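Local coordinates for bifunctional purine biosynthetic protein ADE5,7 (Cryptococcus neoformans var. grubii serotype A, PDB 7LVO) that catalyses the second and fifth steps of de novo purine biosynthesis, the N-terminal part present here being the ATP-dependent ligase that joins phosphoribosylamine to glycine, at residues Leu438-Tyr446 / Phe459-Leu468. Numbering follows the deposited sequence.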
# COMPACT_ATOMS: atom_id res chain seq x y z
N LEU A 438 -7.66 14.91 16.03
CA LEU A 438 -7.93 14.59 14.63
C LEU A 438 -8.43 15.81 13.87
O LEU A 438 -8.03 16.03 12.72
CB LEU A 438 -8.96 13.46 14.56
CG LEU A 438 -9.33 12.98 13.16
CD1 LEU A 438 -8.09 12.54 12.38
CD2 LEU A 438 -10.34 11.84 13.23
N ARG A 439 -9.29 16.62 14.50
CA ARG A 439 -9.82 17.80 13.82
C ARG A 439 -8.72 18.80 13.50
O ARG A 439 -8.71 19.40 12.41
CB ARG A 439 -10.90 18.46 14.68
CG ARG A 439 -10.49 18.73 16.12
CD ARG A 439 -11.61 19.41 16.92
NE ARG A 439 -12.90 18.74 16.75
CZ ARG A 439 -13.28 17.66 17.41
NH1 ARG A 439 -12.48 17.06 18.29
NH2 ARG A 439 -14.49 17.15 17.18
N ALA A 440 -7.77 19.00 14.42
CA ALA A 440 -6.67 19.91 14.15
C ALA A 440 -5.80 19.39 13.01
O ALA A 440 -5.37 20.16 12.14
CB ALA A 440 -5.83 20.10 15.41
N ALA A 441 -5.54 18.08 12.98
CA ALA A 441 -4.78 17.51 11.87
C ALA A 441 -5.53 17.68 10.55
O ALA A 441 -4.94 18.03 9.53
CB ALA A 441 -4.50 16.03 12.13
N VAL A 442 -6.85 17.45 10.57
CA VAL A 442 -7.66 17.67 9.37
C VAL A 442 -7.57 19.12 8.92
O VAL A 442 -7.28 19.42 7.76
CB VAL A 442 -9.12 17.25 9.64
CG1 VAL A 442 -9.99 17.61 8.44
CG2 VAL A 442 -9.20 15.77 9.94
N ASP A 443 -7.84 20.05 9.84
CA ASP A 443 -7.82 21.47 9.48
C ASP A 443 -6.45 21.89 8.97
O ASP A 443 -6.34 22.66 8.01
CB ASP A 443 -8.23 22.33 10.68
CG ASP A 443 -9.69 22.18 11.04
OD1 ASP A 443 -10.45 21.55 10.26
OD2 ASP A 443 -10.09 22.70 12.10
N LEU A 444 -5.39 21.40 9.61
CA LEU A 444 -4.04 21.78 9.19
C LEU A 444 -3.74 21.27 7.78
O LEU A 444 -3.18 22.01 6.96
CB LEU A 444 -3.02 21.25 10.19
CG LEU A 444 -1.56 21.68 10.01
CD1 LEU A 444 -1.42 23.18 9.95
CD2 LEU A 444 -0.72 21.11 11.15
N ALA A 445 -4.11 20.03 7.49
CA ALA A 445 -3.89 19.49 6.15
C ALA A 445 -4.60 20.34 5.10
O ALA A 445 -4.02 20.70 4.06
CB ALA A 445 -4.37 18.04 6.08
N TYR A 446 -5.86 20.69 5.35
CA TYR A 446 -6.60 21.51 4.39
C TYR A 446 -6.08 22.94 4.35
O TYR A 446 -6.34 23.65 3.37
CB TYR A 446 -8.09 21.49 4.72
CG TYR A 446 -8.77 20.21 4.29
CD1 TYR A 446 -9.03 19.95 2.96
CD2 TYR A 446 -9.15 19.25 5.23
CE1 TYR A 446 -9.65 18.79 2.56
CE2 TYR A 446 -9.77 18.08 4.83
CZ TYR A 446 -10.01 17.86 3.49
OH TYR A 446 -10.63 16.70 3.09
N PHE A 459 -10.02 17.25 -5.23
CA PHE A 459 -9.78 16.62 -3.94
C PHE A 459 -11.09 16.60 -3.17
O PHE A 459 -11.99 17.40 -3.42
CB PHE A 459 -8.69 17.35 -3.14
CG PHE A 459 -9.03 18.78 -2.81
CD1 PHE A 459 -8.69 19.80 -3.68
CD2 PHE A 459 -9.68 19.09 -1.63
CE1 PHE A 459 -9.00 21.11 -3.38
CE2 PHE A 459 -10.00 20.41 -1.33
CZ PHE A 459 -9.65 21.42 -2.20
N ARG A 460 -11.19 15.66 -2.23
CA ARG A 460 -12.34 15.56 -1.34
C ARG A 460 -12.13 16.45 -0.12
O ARG A 460 -11.06 16.45 0.48
CB ARG A 460 -12.57 14.11 -0.91
CG ARG A 460 -13.10 13.21 -2.00
CD ARG A 460 -13.27 11.77 -1.52
NE ARG A 460 -14.12 11.67 -0.34
CZ ARG A 460 -14.58 10.53 0.16
NH1 ARG A 460 -14.32 9.37 -0.41
NH2 ARG A 460 -15.32 10.56 1.27
N ARG A 461 -13.17 17.21 0.24
CA ARG A 461 -13.10 18.09 1.40
C ARG A 461 -13.52 17.40 2.69
O ARG A 461 -13.42 18.01 3.76
CB ARG A 461 -13.99 19.32 1.17
CG ARG A 461 -13.60 20.15 -0.05
CD ARG A 461 -14.60 21.26 -0.29
NE ARG A 461 -15.93 20.74 -0.59
CZ ARG A 461 -17.02 21.48 -0.73
NH1 ARG A 461 -16.98 22.80 -0.60
NH2 ARG A 461 -18.18 20.89 -1.01
N ASP A 462 -13.98 16.15 2.63
CA ASP A 462 -14.54 15.46 3.79
C ASP A 462 -13.65 14.31 4.26
O ASP A 462 -14.15 13.35 4.86
CB ASP A 462 -15.94 14.94 3.46
CG ASP A 462 -15.93 13.91 2.35
OD1 ASP A 462 -14.99 13.94 1.52
OD2 ASP A 462 -16.85 13.07 2.30
N ILE A 463 -12.35 14.39 4.01
CA ILE A 463 -11.44 13.36 4.50
C ILE A 463 -11.52 13.30 6.02
O ILE A 463 -11.37 14.33 6.70
CB ILE A 463 -10.01 13.62 4.02
CG1 ILE A 463 -9.95 13.58 2.50
CG2 ILE A 463 -9.05 12.60 4.64
CD1 ILE A 463 -10.29 12.23 1.88
N ALA A 464 -11.77 12.11 6.55
CA ALA A 464 -11.90 11.86 7.98
C ALA A 464 -13.16 12.48 8.58
O ALA A 464 -13.26 12.63 9.80
CB ALA A 464 -10.67 12.36 8.75
N TYR A 465 -14.13 12.85 7.73
CA TYR A 465 -15.35 13.48 8.24
C TYR A 465 -16.16 12.51 9.09
O TYR A 465 -16.70 12.90 10.13
CB TYR A 465 -16.19 14.00 7.07
CG TYR A 465 -17.22 13.02 6.56
CD1 TYR A 465 -16.88 12.02 5.66
CD2 TYR A 465 -18.55 13.09 6.99
CE1 TYR A 465 -17.83 11.12 5.20
CE2 TYR A 465 -19.50 12.20 6.53
CZ TYR A 465 -19.13 11.21 5.64
OH TYR A 465 -20.08 10.32 5.18
N ARG A 466 -16.24 11.25 8.67
CA ARG A 466 -17.06 10.26 9.37
C ARG A 466 -16.46 9.84 10.71
O ARG A 466 -17.12 9.12 11.46
CB ARG A 466 -17.25 9.04 8.48
CG ARG A 466 -15.98 8.56 7.81
CD ARG A 466 -16.28 7.58 6.68
NE ARG A 466 -15.06 7.11 6.05
CZ ARG A 466 -14.40 6.02 6.43
NH1 ARG A 466 -14.84 5.27 7.43
NH2 ARG A 466 -13.28 5.69 5.80
N ALA A 467 -15.24 10.27 11.02
CA ALA A 467 -14.63 10.01 12.31
C ALA A 467 -14.70 11.19 13.27
O ALA A 467 -14.48 11.01 14.47
CB ALA A 467 -13.17 9.59 12.14
N LEU A 468 -15.01 12.39 12.76
CA LEU A 468 -15.15 13.56 13.61
C LEU A 468 -16.58 13.69 14.13
O LEU A 468 -16.81 14.27 15.19
CB LEU A 468 -14.75 14.83 12.85
CG LEU A 468 -13.31 14.91 12.34
CD1 LEU A 468 -13.06 16.24 11.66
CD2 LEU A 468 -12.32 14.68 13.47
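Tyr446 reaches from helix 438-449 to the irregular, turning chain at 460-463 and meets its backbone with the phenol oxygen. OH donates to Arg460 O over 2.7 Å, the donor lying 27° off that carbonyl's plane, and accepts the amide hydrogen of Ile463 N at 3.0 Å. Used as donor and acceptor at once, the hydroxyl is fixed in its rotation and ties down both ends of the 460-463 backbone. Arg460 O and Ile463 N both sit near the ring plane, at its edge. Ile463 packs CG1 against the same oxygen, and Phe459 CD2 approaches Tyr446 CE1 at 4.2 Å, also at the tyrosine's edge. One turn back, Val442 directs CG2 at Ala464 CB, 3.9 Å away, while its CG1 lies beside the tyrosine ring, in its plane. At the start of the helix, Leu438 and Leu468 cross obliquely and tightly: Leu468 CD2 lies 3.5 Å from Leu438 CG. With CG anti to the backbone N (chi1 -179°), Leu438 also carries CD2 to Ala467 CB at 3.8 Å. Within the returning chain, Arg460 grips Asp462 side-on through NE and NH2, NE using the syn lone pair of OD1; Arg263 O and Gly267 N add partners to this pair, and Asp462 opens the type II turn to Tyr465. The contact thus lays the C-terminal tail of the GAR synthetase part along its last long helix. Leu438 and Ala441 rest on strand 377-384, Ile463 touches His261 of strand 259-263, and Ala464 and Ala467 pack on Tyr279 of strand 277-280, three strands of one antiparallel sheet.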